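Side-chain contacts in 3-deoxy-d-manno-octulosonic-acid transferase (Acinetobacter baumannii, PDB 4BFC), which probably transfers Kdo from CMP-Kdo to lipid A precursors, the portion described being its C-terminal CMP-Kdo-binding domain: residues P156-P161 with D190-C195; T168-F173 with V179-D184. One frame throughout, in Å; residues are numbered along the deposited sequence. Where two conformers were deposited one is given.

Contact 1: residues P156-P161 with D190-C195; sequences PTVVGP and DIWLAC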
loop_
_atom_site.group_PDB
_atom_site.type_symbol
_atom_site.label_atom_id
_atom_site.label_comp_id
_atom_site.label_asym_id
_atom_site.label_seq_id
_atom_site.Cartn_x
_atom_site.Cartn_y
_atom_site.Cartn_z
ATOM N N PRO A 156 18.148 8.457 18.126
ATOM C CA PRO A 156 18.387 9.540 17.155
ATOM C C PRO A 156 17.941 9.171 15.730
ATOM O O PRO A 156 18.249 8.079 15.245
ATOM C CB PRO A 156 19.882 9.772 17.223
ATOM C CG PRO A 156 20.325 9.148 18.499
ATOM C CD PRO A 156 19.386 8.045 18.814
ATOM N N THR A 157 17.151 10.050 15.089
ATOM C CA THR A 157 16.406 9.687 13.847
ATOM C C THR A 157 16.743 10.593 12.661
ATOM O O THR A 157 16.757 11.833 12.781
ATOM C CB THR A 157 14.882 9.686 14.102
ATOM O OG1 THR A 157 14.612 8.736 15.146
ATOM C CG2 THR A 157 14.034 9.283 12.801
ATOM N N VAL A 158 17.074 9.983 11.541
ATOM C CA VAL A 158 17.300 10.693 10.284
ATOM C C VAL A 158 16.191 10.378 9.299
ATOM O O VAL A 158 15.754 9.225 9.232
ATOM C CB VAL A 158 18.667 10.284 9.673
ATOM C CG1 VAL A 158 18.987 11.040 8.386
ATOM C CG2 VAL A 158 19.823 10.346 10.711
ATOM N N VAL A 159 15.697 11.381 8.580
ATOM C CA VAL A 159 14.831 11.174 7.422
ATOM C C VAL A 159 15.383 11.872 6.201
ATOM O O VAL A 159 16.177 12.817 6.332
ATOM C CB VAL A 159 13.333 11.586 7.687
ATOM C CG1 VAL A 159 12.752 10.745 8.818
ATOM C CG2 VAL A 159 13.214 13.081 7.965
ATOM N N GLY A 160 15.026 11.389 5.007
ATOM C CA GLY A 160 15.266 12.061 3.761
ATOM C C GLY A 160 14.330 13.253 3.609
ATOM O O GLY A 160 13.477 13.485 4.453
ATOM N N PRO A 161 14.456 13.967 2.465
ATOM C CA PRO A 161 13.733 15.246 2.305
ATOM C C PRO A 161 12.277 15.051 1.909
ATOM O O PRO A 161 11.446 15.972 2.122
ATOM C CB PRO A 161 14.504 15.946 1.173
ATOM C CG PRO A 161 15.501 14.997 0.658
ATOM C CD PRO A 161 15.410 13.692 1.394
ATOM N N ASP A 190 26.957 10.099 6.845
ATOM C CA ASP A 190 27.745 11.194 7.559
ATOM C C ASP A 190 27.146 11.484 8.889
ATOM O O ASP A 190 27.808 11.610 9.923
ATOM C CB ASP A 190 27.679 12.574 6.851
ATOM C CG ASP A 190 28.528 13.647 7.563
ATOM O OD1 ASP A 190 29.753 13.579 7.348
ATOM O OD2 ASP A 190 28.007 14.524 8.334
ATOM N N ILE A 191 25.841 11.682 8.836
ATOM C CA ILE A 191 25.139 12.062 10.019
ATOM C C ILE A 191 25.244 10.921 11.065
ATOM O O ILE A 191 25.466 11.200 12.281
ATOM C CB ILE A 191 23.637 12.439 9.731
ATOM C CG1 ILE A 191 23.515 13.758 8.921
ATOM C CG2 ILE A 191 22.851 12.508 10.997
ATOM C CD1 ILE A 191 22.159 13.950 8.236
ATOM N N TRP A 192 25.047 9.676 10.642
ATOM C CA TRP A 192 25.134 8.560 11.563
ATOM C C TRP A 192 26.535 8.516 12.192
ATOM O O TRP A 192 26.642 8.385 13.389
ATOM C CB TRP A 192 24.929 7.254 10.839
ATOM C CG TRP A 192 23.476 6.896 10.653
ATOM C CD1 TRP A 192 22.328 7.502 11.152
ATOM C CD2 TRP A 192 23.044 5.725 9.937
ATOM N NE1 TRP A 192 21.176 6.770 10.744
ATOM C CE2 TRP A 192 21.581 5.703 9.984
ATOM C CE3 TRP A 192 23.722 4.708 9.253
ATOM C CZ2 TRP A 192 20.867 4.653 9.445
ATOM C CZ3 TRP A 192 22.974 3.695 8.654
ATOM C CH2 TRP A 192 21.584 3.677 8.749
ATOM N N LEU A 193 27.569 8.615 11.363
ATOM C CA LEU A 193 28.917 8.459 11.929
ATOM C C LEU A 193 29.238 9.566 12.919
ATOM O O LEU A 193 29.923 9.320 13.944
ATOM C CB LEU A 193 29.935 8.315 10.820
ATOM C CG LEU A 193 29.770 7.108 9.941
ATOM C CD1 LEU A 193 30.690 7.254 8.751
ATOM C CD2 LEU A 193 30.063 5.846 10.770
ATOM N N ALA A 194 28.760 10.760 12.590
ATOM C CA ALA A 194 28.897 11.888 13.513
ATOM C C ALA A 194 28.152 11.641 14.810
ATOM O O ALA A 194 28.713 11.767 15.867
ATOM C CB ALA A 194 28.438 13.161 12.848
ATOM N N CYS A 195 26.888 11.167 14.741
ATOM C CA CYS A 195 26.145 10.887 15.978
ATOM C C CYS A 195 26.851 9.873 16.872
ATOM O O CYS A 195 26.907 9.996 18.108
ATOM C CB CYS A 195 24.743 10.336 15.649
ATOM S SG CYS A 195 23.582 11.543 14.970
#
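One methyl of Val-158 carries this contact from the strand side. Its CG2 meets two neighbours of the helix at once: the branch methyl CG2 of Ile-191, at 3.7 Å, and the pyrrole part of the Trp-192 indole, where CD1 lies 3.8 Å from Val-158 CG2. NE1 of Trp-192 is at the same distance from that methyl. The approach to the indole is oblique, neither squarely over the ring nor at its rim, and the side chains of Val-158 and Ile-191 likewise meet at a slant.

The CB of Val-158 points at the helix, and with CG1 anti to the backbone N (chi1 -177°), CG2 is the branch set against Ile-191 and the indole. On the other side, Ile-191 presents CG2 rather than the longer CG1 arm to the valine. Trp-192 starts from a CB directed along the sheet instead of at the strand, and the reach of the indole brings its five-membered ring to the methyl. That ring is held by a polar bond outside the apolar patch: NE1 donates to the backbone O of Cys-132 on the adjacent strand 131-134, which helps to fix the rotation of the indole and satisfies a buried N-H. Pro-156 and Cys-195 lie farther off along the same interface, with Leu-205 and Val-206 of helix 199-214 packed on the proline.

The contact is modest, burying 174 Å² in all, and is wholly apolar between the two segments. Strand 157-159 belongs to a parallel sheet and helix 185-197 lies against one of its faces, an arrangement characteristic of the Rossmann-like alpha/beta C-terminal domain of GT-B glycosyltransferases.

Contact 2: residues T168-F173 with V179-D184; sequences TIVDEF and VLIAQD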
loop_
_atom_site.group_PDB
_atom_site.type_symbol
_atom_site.label_atom_id
_atom_site.label_comp_id
_atom_site.label_asym_id
_atom_site.label_seq_id
_atom_site.Cartn_x
_atom_site.Cartn_y
_atom_site.Cartn_z
ATOM N N THR A 168 3.528 17.593 8.919
ATOM C CA THR A 168 3.285 18.330 10.155
ATOM C C THR A 168 4.192 17.902 11.281
ATOM O O THR A 168 4.904 18.763 11.903
ATOM C CB THR A 168 1.812 18.202 10.595
ATOM O OG1 THR A 168 1.001 18.615 9.514
ATOM C CG2 THR A 168 1.480 19.168 11.793
ATOM N N ILE A 169 4.179 16.589 11.539
ATOM C CA ILE A 169 4.951 16.025 12.663
ATOM C C ILE A 169 6.439 16.199 12.440
ATOM O O ILE A 169 7.140 16.590 13.402
ATOM C CB ILE A 169 4.612 14.537 12.918
ATOM C CG1 ILE A 169 3.298 14.347 13.686
ATOM C CG2 ILE A 169 5.722 13.791 13.712
ATOM C CD1 ILE A 169 2.830 12.889 13.601
ATOM N N VAL A 170 6.939 15.921 11.240
ATOM C CA VAL A 170 8.405 16.073 10.992
ATOM C C VAL A 170 8.788 17.557 11.203
ATOM O O VAL A 170 9.724 17.837 11.942
ATOM C CB VAL A 170 8.826 15.573 9.613
ATOM C CG1 VAL A 170 10.299 15.858 9.304
ATOM C CG2 VAL A 170 8.679 14.066 9.592
ATOM N N ASP A 171 8.020 18.500 10.639
ATOM C CA ASP A 171 8.297 19.950 10.923
ATOM C C ASP A 171 8.261 20.323 12.403
ATOM O O ASP A 171 9.090 21.123 12.842
ATOM C CB ASP A 171 7.392 20.867 10.121
ATOM C CG ASP A 171 7.701 20.857 8.651
ATOM O OD1 ASP A 171 8.791 20.407 8.253
ATOM O OD2 ASP A 171 6.835 21.302 7.887
ATOM N N GLU A 172 7.371 19.752 13.193
ATOM C CA GLU A 172 7.384 20.036 14.641
ATOM C C GLU A 172 8.755 19.640 15.243
ATOM O O GLU A 172 9.305 20.321 16.125
ATOM C CB GLU A 172 6.322 19.227 15.359
ATOM C CG GLU A 172 4.901 19.753 15.250
ATOM C CD GLU A 172 3.846 18.751 15.704
ATOM O OE1 GLU A 172 4.184 17.662 16.238
ATOM O OE2 GLU A 172 2.656 19.037 15.506
ATOM N N PHE A 173 9.310 18.530 14.750
ATOM C CA PHE A 173 10.597 18.059 15.219
ATOM C C PHE A 173 11.803 18.835 14.621
ATOM O O PHE A 173 12.788 19.066 15.328
ATOM C CB PHE A 173 10.700 16.535 15.056
ATOM C CG PHE A 173 9.906 15.760 16.103
ATOM C CD1 PHE A 173 10.455 15.372 17.303
ATOM C CD2 PHE A 173 8.594 15.378 15.837
ATOM C CE1 PHE A 173 9.735 14.668 18.256
ATOM C CE2 PHE A 173 7.839 14.686 16.784
ATOM C CZ PHE A 173 8.416 14.308 17.997
ATOM N N VAL A 179 15.169 16.191 15.072
ATOM C CA VAL A 179 15.234 15.194 13.987
ATOM C C VAL A 179 16.242 15.690 12.945
ATOM O O VAL A 179 16.388 16.918 12.705
ATOM C CB VAL A 179 13.858 14.975 13.323
ATOM C CG1 VAL A 179 13.423 16.176 12.479
ATOM C CG2 VAL A 179 13.894 13.695 12.450
ATOM N N LEU A 180 16.979 14.771 12.367
ATOM C CA LEU A 180 17.989 15.096 11.396
ATOM C C LEU A 180 17.523 14.848 9.977
ATOM O O LEU A 180 17.023 13.765 9.602
ATOM C CB LEU A 180 19.312 14.345 11.687
ATOM C CG LEU A 180 19.796 14.668 13.132
ATOM C CD1 LEU A 180 20.719 13.571 13.626
ATOM C CD2 LEU A 180 20.536 15.972 13.154
ATOM N N ILE A 181 17.654 15.867 9.145
ATOM C CA ILE A 181 17.299 15.716 7.754
ATOM C C ILE A 181 18.502 15.489 6.811
ATOM O O ILE A 181 19.468 16.304 6.721
ATOM C CB ILE A 181 16.445 16.942 7.276
ATOM C CG1 ILE A 181 15.338 17.211 8.289
ATOM C CG2 ILE A 181 15.971 16.717 5.861
ATOM C CD1 ILE A 181 14.189 16.194 8.253
ATOM N N ALA A 182 18.508 14.332 6.170
ATOM C CA ALA A 182 19.482 14.013 5.122
ATOM C C ALA A 182 19.072 14.359 3.708
ATOM O O ALA A 182 18.010 13.977 3.232
ATOM C CB ALA A 182 19.940 12.558 5.171
ATOM N N GLN A 183 19.953 14.965 2.937
ATOM C CA GLN A 183 19.624 15.187 1.517
ATOM C C GLN A 183 19.833 13.981 0.590
ATOM O O GLN A 183 19.162 13.879 -0.460
ATOM C CB GLN A 183 20.381 16.476 0.962
ATOM C CG GLN A 183 19.983 17.763 1.705
ATOM C CD GLN A 183 18.498 18.050 1.630
ATOM O OE1 GLN A 183 17.857 18.336 2.638
ATOM N NE2 GLN A 183 17.940 17.959 0.435
ATOM N N ASP A 184 20.727 13.055 0.945
ATOM C CA ASP A 184 21.041 11.868 0.155
ATOM C C ASP A 184 21.644 10.780 1.085
ATOM O O ASP A 184 21.803 11.040 2.286
ATOM C CB ASP A 184 21.950 12.125 -1.053
ATOM C CG ASP A 184 23.265 12.816 -0.648
ATOM O OD1 ASP A 184 23.739 12.680 0.506
ATOM O OD2 ASP A 184 23.807 13.507 -1.516
#
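Phe-173 and Val-179 form the close end of the contact, where the two backbones come nearest, with CA atoms 5.6 Å apart. The beta carbon of the phenylalanine, not its ring, does the touching: Phe-173 CB lies 3.8 Å from Val-179 CG1. That methyl sits between its own backbone N and carbonyl carbon (chi1 71°), a setting that turns it to the helix. The phenyl ring leads away toward Leu-148 and Met-151 of helix 148-152, and Met-151 also packs on Val-179.

One turn earlier the fit is slacker. Val-170 CG1 meets the end of the Ile-181 side chain, CD1, at 4.0 Å, and is 4.5 Å from Val-179 CG1. Helix 167-175 here packs on strand 180-181, which follows it in the beta-alpha-beta unit begun by strand 157-159; Ile-181 also touches Val-159 of that first strand.

On the solvent side, Thr-168, Asp-171 and Glu-172 are partly exposed and lie on the part of the helix that does not meet the strand. Asp-171 bonds through OD1 to Tyr-163 OH and through OD2 to Gln-167 NE2. At Thr-168 and Ile-169 the backbone N atoms are bound by the carboxylate of Glu-86 from a second subunit.

In the fold
Contacts 1 and 2 lie with their centres 10 Å apart and meet through the neighbouring parallel strands 157-159 and 180-181. The backbone joins them: Val-159 N is 2.9 Å from Leu-180 O, and Val-159 O is 2.8 Å from Ala-182 N, both probable hydrogen bonds. Along the chain contact 2 is nested within the loop that contact 1 closes. Helices 185-197 and 167-175 lie on opposite faces of the sheet: Leu-180 faces the first, together with Val-158, and Ile-181 faces the second. A beta-mercaptoethanol molecule, probably from crystallisation, lies about 4 Å, nearest atoms, from the Ile-191 side chain and does not by itself locate the CMP-Kdo site.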